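Local coordinates for nickel ABC transporter (Nickel-binding protein) (Bacillus halodurans, PDB 3T66) that probably serves as the extracellular solute-binding component of an ABC importer, named for nickel and related to the peptide-binding proteins of its family, at residues Phe239-Leu244 / Asn386-Arg391; Ala400-Thr405 / Gln448-Phe453. All blocks are in the same frame, centred on the assembly; numbering follows the deposited sequence.

Overall arrangement
Both interactions meet on the neighbouring antiparallel strands 240-246 and 451-464, and their centres lie about 13 Å apart. Interaction 1 is the more central, about 6 Å from the centre of the chain, yet only partly buried; interaction 2 is buried although its centre lies about 18 Å out. The first is an antiparallel strand pair held by backbone hydrogen bonds, with Phe239 packed at one end. In the second, helix 395-402 meets the start of strand 451-464 through side chains, with no hydrogen bond between its segments. The two join directly where Leu244 N lies 2.9 Å from Ser452 O, probably a hydrogen bond, and strand 381-387 is followed in the chain by helix 395-402.

Interaction 1 (Phe239-Leu244 / Asn386-Arg391); sequences FRTHNL and NVTSPR
Thr241 and Asn386 form an antiparallel hydrogen-bonded pair in which each backbone N-H reaches the other's carbonyl. Thr241 N gives the shorter bond, 2.7 Å to Asn386 O, and Asn386 N lies 3.1 Å from Thr241 O. The next pair, Arg240 with Val387, is non-hydrogen-bonded, and there Arg240 CA approaches Asn386 O in a CA-H...O contact. Past the end of strand 381-387, a weak bond from Thr388 N to Phe239 O, straight at 176°, carries the pairing one step further.

The close packing is around the buried Phe239. Ser389 O lies over one face of its ring, offset toward the rim on the CD1 side. Ser389 OG comes near CD2, while Phe239 CB rests 3.4 Å from Val387 CG1.

The solvent side is the face of Arg240 and Val387, the latter exposed. There the two side chains cross at about a right angle, with Val387 CG2 over one face of the guanidinium, 3.4 Å from Arg240 NH2; Arg240 NH1 is hydrogen-bonded to Ser385 OG.

Thr241 points to the other face; its hydroxyl and that of Thr388, in the following loop, both hydrogen-bond Pro286 O. In this family 5 solute-binding fold, away from the annotated calcium site, strand 240-246 pairs antiparallel with both 381-387 and 451-464, and Tyr397 of helix 395-402 packs on Asn386 and Thr388.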
loop_
_atom_site.group_PDB
_atom_site.type_symbol
_atom_site.label_atom_id
_atom_site.label_comp_id
_atom_site.label_asym_id
_atom_site.label_seq_id
_atom_site.Cartn_x
_atom_site.Cartn_y
_atom_site.Cartn_z
ATOM N N PHE A 239 -1.421 0.213 3.278
ATOM C CA PHE A 239 -1.482 1.599 2.796
ATOM C C PHE A 239 -2.727 1.881 2.033
ATOM O O PHE A 239 -2.995 3.050 1.732
ATOM C CB PHE A 239 -0.332 1.982 1.875
ATOM C CG PHE A 239 0.967 2.045 2.555
ATOM C CD1 PHE A 239 2.090 1.496 1.983
ATOM C CD2 PHE A 239 1.078 2.620 3.794
ATOM C CE1 PHE A 239 3.296 1.543 2.655
ATOM C CE2 PHE A 239 2.280 2.658 4.439
ATOM C CZ PHE A 239 3.369 2.118 3.880
ATOM N N ARG A 240 -3.462 0.825 1.672
ATOM C CA ARG A 240 -4.689 1.018 0.890
ATOM C C ARG A 240 -5.841 1.503 1.751
ATOM O O ARG A 240 -5.873 1.247 2.951
ATOM C CB ARG A 240 -5.051 -0.227 0.112
ATOM C CG ARG A 240 -6.268 -0.996 0.557
ATOM C CD ARG A 240 -6.882 -1.724 -0.656
ATOM N NE ARG A 240 -5.898 -2.161 -1.658
ATOM C CZ ARG A 240 -5.735 -1.602 -2.858
ATOM N NH1 ARG A 240 -6.473 -0.562 -3.234
ATOM N NH2 ARG A 240 -4.825 -2.085 -3.684
ATOM N N THR A 241 -6.757 2.256 1.156
ATOM C CA THR A 241 -7.843 2.826 1.916
ATOM C C THR A 241 -9.072 2.637 1.075
ATOM O O THR A 241 -9.009 2.818 -0.158
ATOM C CB THR A 241 -7.603 4.338 2.229
ATOM O OG1 THR A 241 -6.573 4.467 3.214
ATOM C CG2 THR A 241 -8.860 5.038 2.799
ATOM N N HIS A 242 -10.181 2.257 1.714
ATOM C CA HIS A 242 -11.433 2.264 0.981
ATOM C C HIS A 242 -12.137 3.571 1.138
ATOM O O HIS A 242 -12.097 4.154 2.210
ATOM C CB HIS A 242 -12.358 1.146 1.431
ATOM C CG HIS A 242 -11.836 -0.205 1.108
ATOM N ND1 HIS A 242 -11.051 -0.442 0.000
ATOM C CD2 HIS A 242 -11.951 -1.383 1.758
ATOM C CE1 HIS A 242 -10.727 -1.722 -0.030
ATOM N NE2 HIS A 242 -11.263 -2.314 1.024
ATOM N N ASN A 243 -12.808 4.013 0.089
ATOM C CA ASN A 243 -13.600 5.211 0.198
ATOM C C ASN A 243 -14.793 5.223 -0.713
ATOM O O ASN A 243 -14.882 4.451 -1.675
ATOM C CB ASN A 243 -12.732 6.421 -0.156
ATOM C CG ASN A 243 -12.168 6.338 -1.556
ATOM O OD1 ASN A 243 -12.900 6.210 -2.537
ATOM N ND2 ASN A 243 -10.845 6.395 -1.658
ATOM N N LEU A 244 -15.700 6.136 -0.424
ATOM C CA LEU A 244 -16.654 6.607 -1.430
ATOM C C LEU A 244 -16.016 7.752 -2.204
ATOM O O LEU A 244 -15.966 8.877 -1.712
ATOM C CB LEU A 244 -17.956 7.110 -0.785
ATOM C CG LEU A 244 -18.762 6.143 0.071
ATOM C CD1 LEU A 244 -20.026 6.799 0.579
ATOM C CD2 LEU A 244 -19.061 4.960 -0.770
ATOM N N ASN A 386 -7.962 2.775 -3.114
ATOM C CA ASN A 386 -6.609 3.115 -3.597
ATOM C C ASN A 386 -5.555 2.739 -2.591
ATOM O O ASN A 386 -5.828 2.697 -1.381
ATOM C CB ASN A 386 -6.436 4.616 -3.760
ATOM C CG ASN A 386 -7.698 5.327 -4.206
ATOM O OD1 ASN A 386 -7.975 5.396 -5.412
ATOM N ND2 ASN A 386 -8.449 5.913 -3.236
ATOM N N VAL A 387 -4.335 2.499 -3.068
ATOM C CA VAL A 387 -3.169 2.552 -2.160
ATOM C C VAL A 387 -2.660 3.973 -2.272
ATOM O O VAL A 387 -2.302 4.403 -3.363
ATOM C CB VAL A 387 -2.030 1.653 -2.562
ATOM C CG1 VAL A 387 -1.182 1.428 -1.374
ATOM C CG2 VAL A 387 -2.532 0.353 -3.071
ATOM N N THR A 388 -2.640 4.699 -1.153
ATOM C CA THR A 388 -2.492 6.159 -1.193
ATOM C C THR A 388 -1.036 6.609 -0.957
ATOM O O THR A 388 -0.649 7.741 -1.314
ATOM C CB THR A 388 -3.418 6.829 -0.181
ATOM O OG1 THR A 388 -2.977 6.496 1.118
ATOM C CG2 THR A 388 -4.783 6.317 -0.309
ATOM N N SER A 389 -0.241 5.720 -0.362
ATOM C CA SER A 389 1.114 6.050 0.025
ATOM C C SER A 389 1.983 4.800 -0.124
ATOM O O SER A 389 2.445 4.197 0.868
ATOM C CB SER A 389 1.115 6.563 1.439
ATOM O OG SER A 389 0.451 5.638 2.267
ATOM N N PRO A 390 2.244 4.422 -1.380
ATOM C CA PRO A 390 2.695 3.065 -1.711
ATOM C C PRO A 390 4.053 2.760 -1.080
ATOM O O PRO A 390 4.288 1.608 -0.619
ATOM C CB PRO A 390 2.817 3.086 -3.245
ATOM C CG PRO A 390 2.368 4.489 -3.689
ATOM C CD PRO A 390 2.522 5.362 -2.476
ATOM N N ARG A 391 4.951 3.748 -1.068
ATOM C CA ARG A 391 6.159 3.527 -0.307
ATOM C C ARG A 391 6.564 4.725 0.446
ATOM O O ARG A 391 7.672 5.233 0.300
ATOM C CB ARG A 391 7.276 2.885 -1.112
ATOM C CG ARG A 391 7.524 3.467 -2.405
ATOM C CD ARG A 391 7.503 2.435 -3.484
ATOM N NE ARG A 391 7.347 3.231 -4.686
ATOM C CZ ARG A 391 6.492 3.004 -5.671
ATOM N NH1 ARG A 391 6.461 3.862 -6.679
ATOM N NH2 ARG A 391 5.720 1.926 -5.681
#

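Interaction 2 (Ala400-Thr405 / Gln448-Phe453); sequences ATYHPT and QKIHSF
Tyr402, in the last turn of helix 395-402, reaches Ile450, His451 and Phe453, where the chain enters strand 451-464. It buries about 70 Å² in this contact, twice as much as His451, the next largest contributor. The closest approaches are made by its CE1 and OH.

Ile450 meets one edge of that ring. Its CG2 lies near the ring plane, 3.4 Å from Tyr402 CE1, and the two side chains slide past each other in opposite directions. The same methyl sits over one face of the His451 imidazole, offset toward the rim, and so touches both rings.

His451 approaches Tyr402 tip to tip. Its CD2 is 3.4 Å from Tyr402 OH, which lies in the imidazole plane at the ring edge. The two rings lie obliquely, with planes 42° apart and centroids 5.7 Å apart. Phe453 also comes tip to tip, its CZ 3.5 Å from Tyr402 OH, with that oxygen again in the plane at the ring edge. Two aromatic edges therefore converge on the phenolic oxygen, whose polar need is met by a hydrogen bond with Tyr397 OH. On the imidazole, ND1 is hydrogen-bonded to Met246 N, a link that ties the ring to the end of strand 240-246. Thr401 CG2 stands farther off, 4.3 Å from His451 NE2.

Just before Ile450, Lys449 closes helix 431-447 in a Schellman motif. The contact is thus one of a helix end with the entry to a strand, away from the annotated calcium site: the end of helix 395-402 packs on the residues that follow the Schellman turn, while Leu418 and Ile422 of helix 416-426 also touch Tyr402 and strand 240-246 lies alongside His451 and Phe453.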
loop_
_atom_site.group_PDB
_atom_site.type_symbol
_atom_site.label_atom_id
_atom_site.label_comp_id
_atom_site.label_asym_id
_atom_site.label_seq_id
_atom_site.Cartn_x
_atom_site.Cartn_y
_atom_site.Cartn_z
ATOM N N ALA A 400 -2.512 12.495 -8.800
ATOM C CA ALA A 400 -3.358 11.722 -9.670
ATOM C C ALA A 400 -4.837 11.966 -9.380
ATOM O O ALA A 400 -5.663 12.025 -10.301
ATOM C CB ALA A 400 -3.033 10.274 -9.566
ATOM N N THR A 401 -5.197 12.144 -8.126
ATOM C CA THR A 401 -6.627 12.137 -7.806
ATOM C C THR A 401 -7.271 13.534 -7.653
ATOM O O THR A 401 -8.517 13.695 -7.692
ATOM C CB THR A 401 -6.842 11.262 -6.568
ATOM O OG1 THR A 401 -6.127 10.025 -6.764
ATOM C CG2 THR A 401 -8.288 10.977 -6.354
ATOM N N TYR A 402 -6.421 14.550 -7.509
ATOM C CA TYR A 402 -6.883 15.856 -7.095
ATOM C C TYR A 402 -6.472 16.972 -8.016
ATOM O O TYR A 402 -7.180 17.951 -8.136
ATOM C CB TYR A 402 -6.377 16.130 -5.692
ATOM C CG TYR A 402 -6.978 15.196 -4.694
ATOM C CD1 TYR A 402 -8.331 15.314 -4.344
ATOM C CD2 TYR A 402 -6.215 14.186 -4.110
ATOM C CE1 TYR A 402 -8.915 14.462 -3.428
ATOM C CE2 TYR A 402 -6.777 13.317 -3.193
ATOM C CZ TYR A 402 -8.139 13.463 -2.850
ATOM O OH TYR A 402 -8.736 12.618 -1.940
ATOM N N HIS A 403 -5.321 16.853 -8.661
ATOM C CA HIS A 403 -4.910 17.928 -9.538
ATOM C C HIS A 403 -5.770 17.933 -10.801
ATOM O O HIS A 403 -6.070 16.874 -11.327
ATOM C CB HIS A 403 -3.447 17.823 -9.879
ATOM C CG HIS A 403 -2.961 18.962 -10.699
ATOM N ND1 HIS A 403 -3.349 19.148 -12.011
ATOM C CD2 HIS A 403 -2.144 19.994 -10.398
ATOM C CE1 HIS A 403 -2.786 20.243 -12.484
ATOM N NE2 HIS A 403 -2.038 20.768 -11.530
ATOM N N PRO A 404 -6.199 19.128 -11.271
ATOM C CA PRO A 404 -6.950 19.267 -12.541
ATOM C C PRO A 404 -6.460 18.329 -13.653
ATOM O O PRO A 404 -7.264 17.709 -14.316
ATOM C CB PRO A 404 -6.694 20.734 -12.946
ATOM C CG PRO A 404 -6.281 21.462 -11.652
ATOM C CD PRO A 404 -6.113 20.420 -10.555
ATOM N N THR A 405 -5.145 18.217 -13.821
ATOM C CA THR A 405 -4.523 17.407 -14.863
ATOM C C THR A 405 -4.468 15.913 -14.494
ATOM O O THR A 405 -4.074 15.078 -15.297
ATOM C CB THR A 405 -3.074 17.926 -15.130
ATOM N N GLN A 448 -12.822 20.493 3.213
ATOM C CA GLN A 448 -13.610 20.606 2.025
ATOM C C GLN A 448 -14.280 19.278 1.676
ATOM O O GLN A 448 -14.954 19.161 0.634
ATOM C CB GLN A 448 -12.670 21.040 0.905
ATOM C CG GLN A 448 -13.257 22.035 -0.056
ATOM C CD GLN A 448 -14.009 23.128 0.669
ATOM O OE1 GLN A 448 -13.633 23.535 1.787
ATOM N NE2 GLN A 448 -15.090 23.605 0.048
ATOM N N LYS A 449 -14.071 18.279 2.543
ATOM C CA LYS A 449 -14.596 16.917 2.378
ATOM C C LYS A 449 -14.617 16.393 0.956
ATOM O O LYS A 449 -15.653 15.987 0.482
ATOM C CB LYS A 449 -15.987 16.813 2.981
ATOM C CG LYS A 449 -16.351 15.412 3.444
ATOM C CD LYS A 449 -15.315 14.802 4.408
ATOM C CE LYS A 449 -15.529 15.278 5.853
ATOM N NZ LYS A 449 -14.574 14.689 6.840
ATOM N N ILE A 450 -13.482 16.381 0.272
ATOM C CA ILE A 450 -13.487 15.932 -1.110
ATOM C C ILE A 450 -13.740 14.442 -1.331
ATOM O O ILE A 450 -14.324 14.075 -2.318
ATOM C CB ILE A 450 -12.316 16.465 -1.930
ATOM C CG1 ILE A 450 -12.666 17.833 -2.477
ATOM C CG2 ILE A 450 -12.065 15.619 -3.137
ATOM C CD1 ILE A 450 -12.108 18.935 -1.724
ATOM N N HIS A 451 -13.420 13.543 -0.442
ATOM C CA HIS A 451 -14.138 12.271 -0.594
ATOM C C HIS A 451 -14.457 11.708 0.765
ATOM O O HIS A 451 -14.208 12.357 1.771
ATOM C CB HIS A 451 -13.331 11.288 -1.391
ATOM C CG HIS A 451 -12.971 11.757 -2.762
ATOM N ND1 HIS A 451 -13.901 11.876 -3.774
ATOM C CD2 HIS A 451 -11.772 12.083 -3.311
ATOM C CE1 HIS A 451 -13.291 12.252 -4.887
ATOM N NE2 HIS A 451 -12.000 12.381 -4.635
ATOM N N SER A 452 -15.008 10.513 0.831
ATOM C CA SER A 452 -15.280 9.977 2.146
ATOM C C SER A 452 -14.399 8.797 2.328
ATOM O O SER A 452 -14.481 7.858 1.551
ATOM C CB SER A 452 -16.741 9.543 2.294
ATOM O OG SER A 452 -17.055 9.263 3.663
ATOM N N PHE A 453 -13.560 8.829 3.351
ATOM C CA PHE A 453 -12.653 7.715 3.566
ATOM C C PHE A 453 -13.195 6.814 4.632
ATOM O O PHE A 453 -13.398 7.242 5.771
ATOM C CB PHE A 453 -11.237 8.204 3.854
ATOM C CG PHE A 453 -10.656 8.941 2.715
ATOM C CD1 PHE A 453 -10.143 8.243 1.616
ATOM C CD2 PHE A 453 -10.725 10.314 2.669
ATOM C CE1 PHE A 453 -9.631 8.910 0.496
ATOM C CE2 PHE A 453 -10.238 11.015 1.560
ATOM C CZ PHE A 453 -9.687 10.309 0.461
#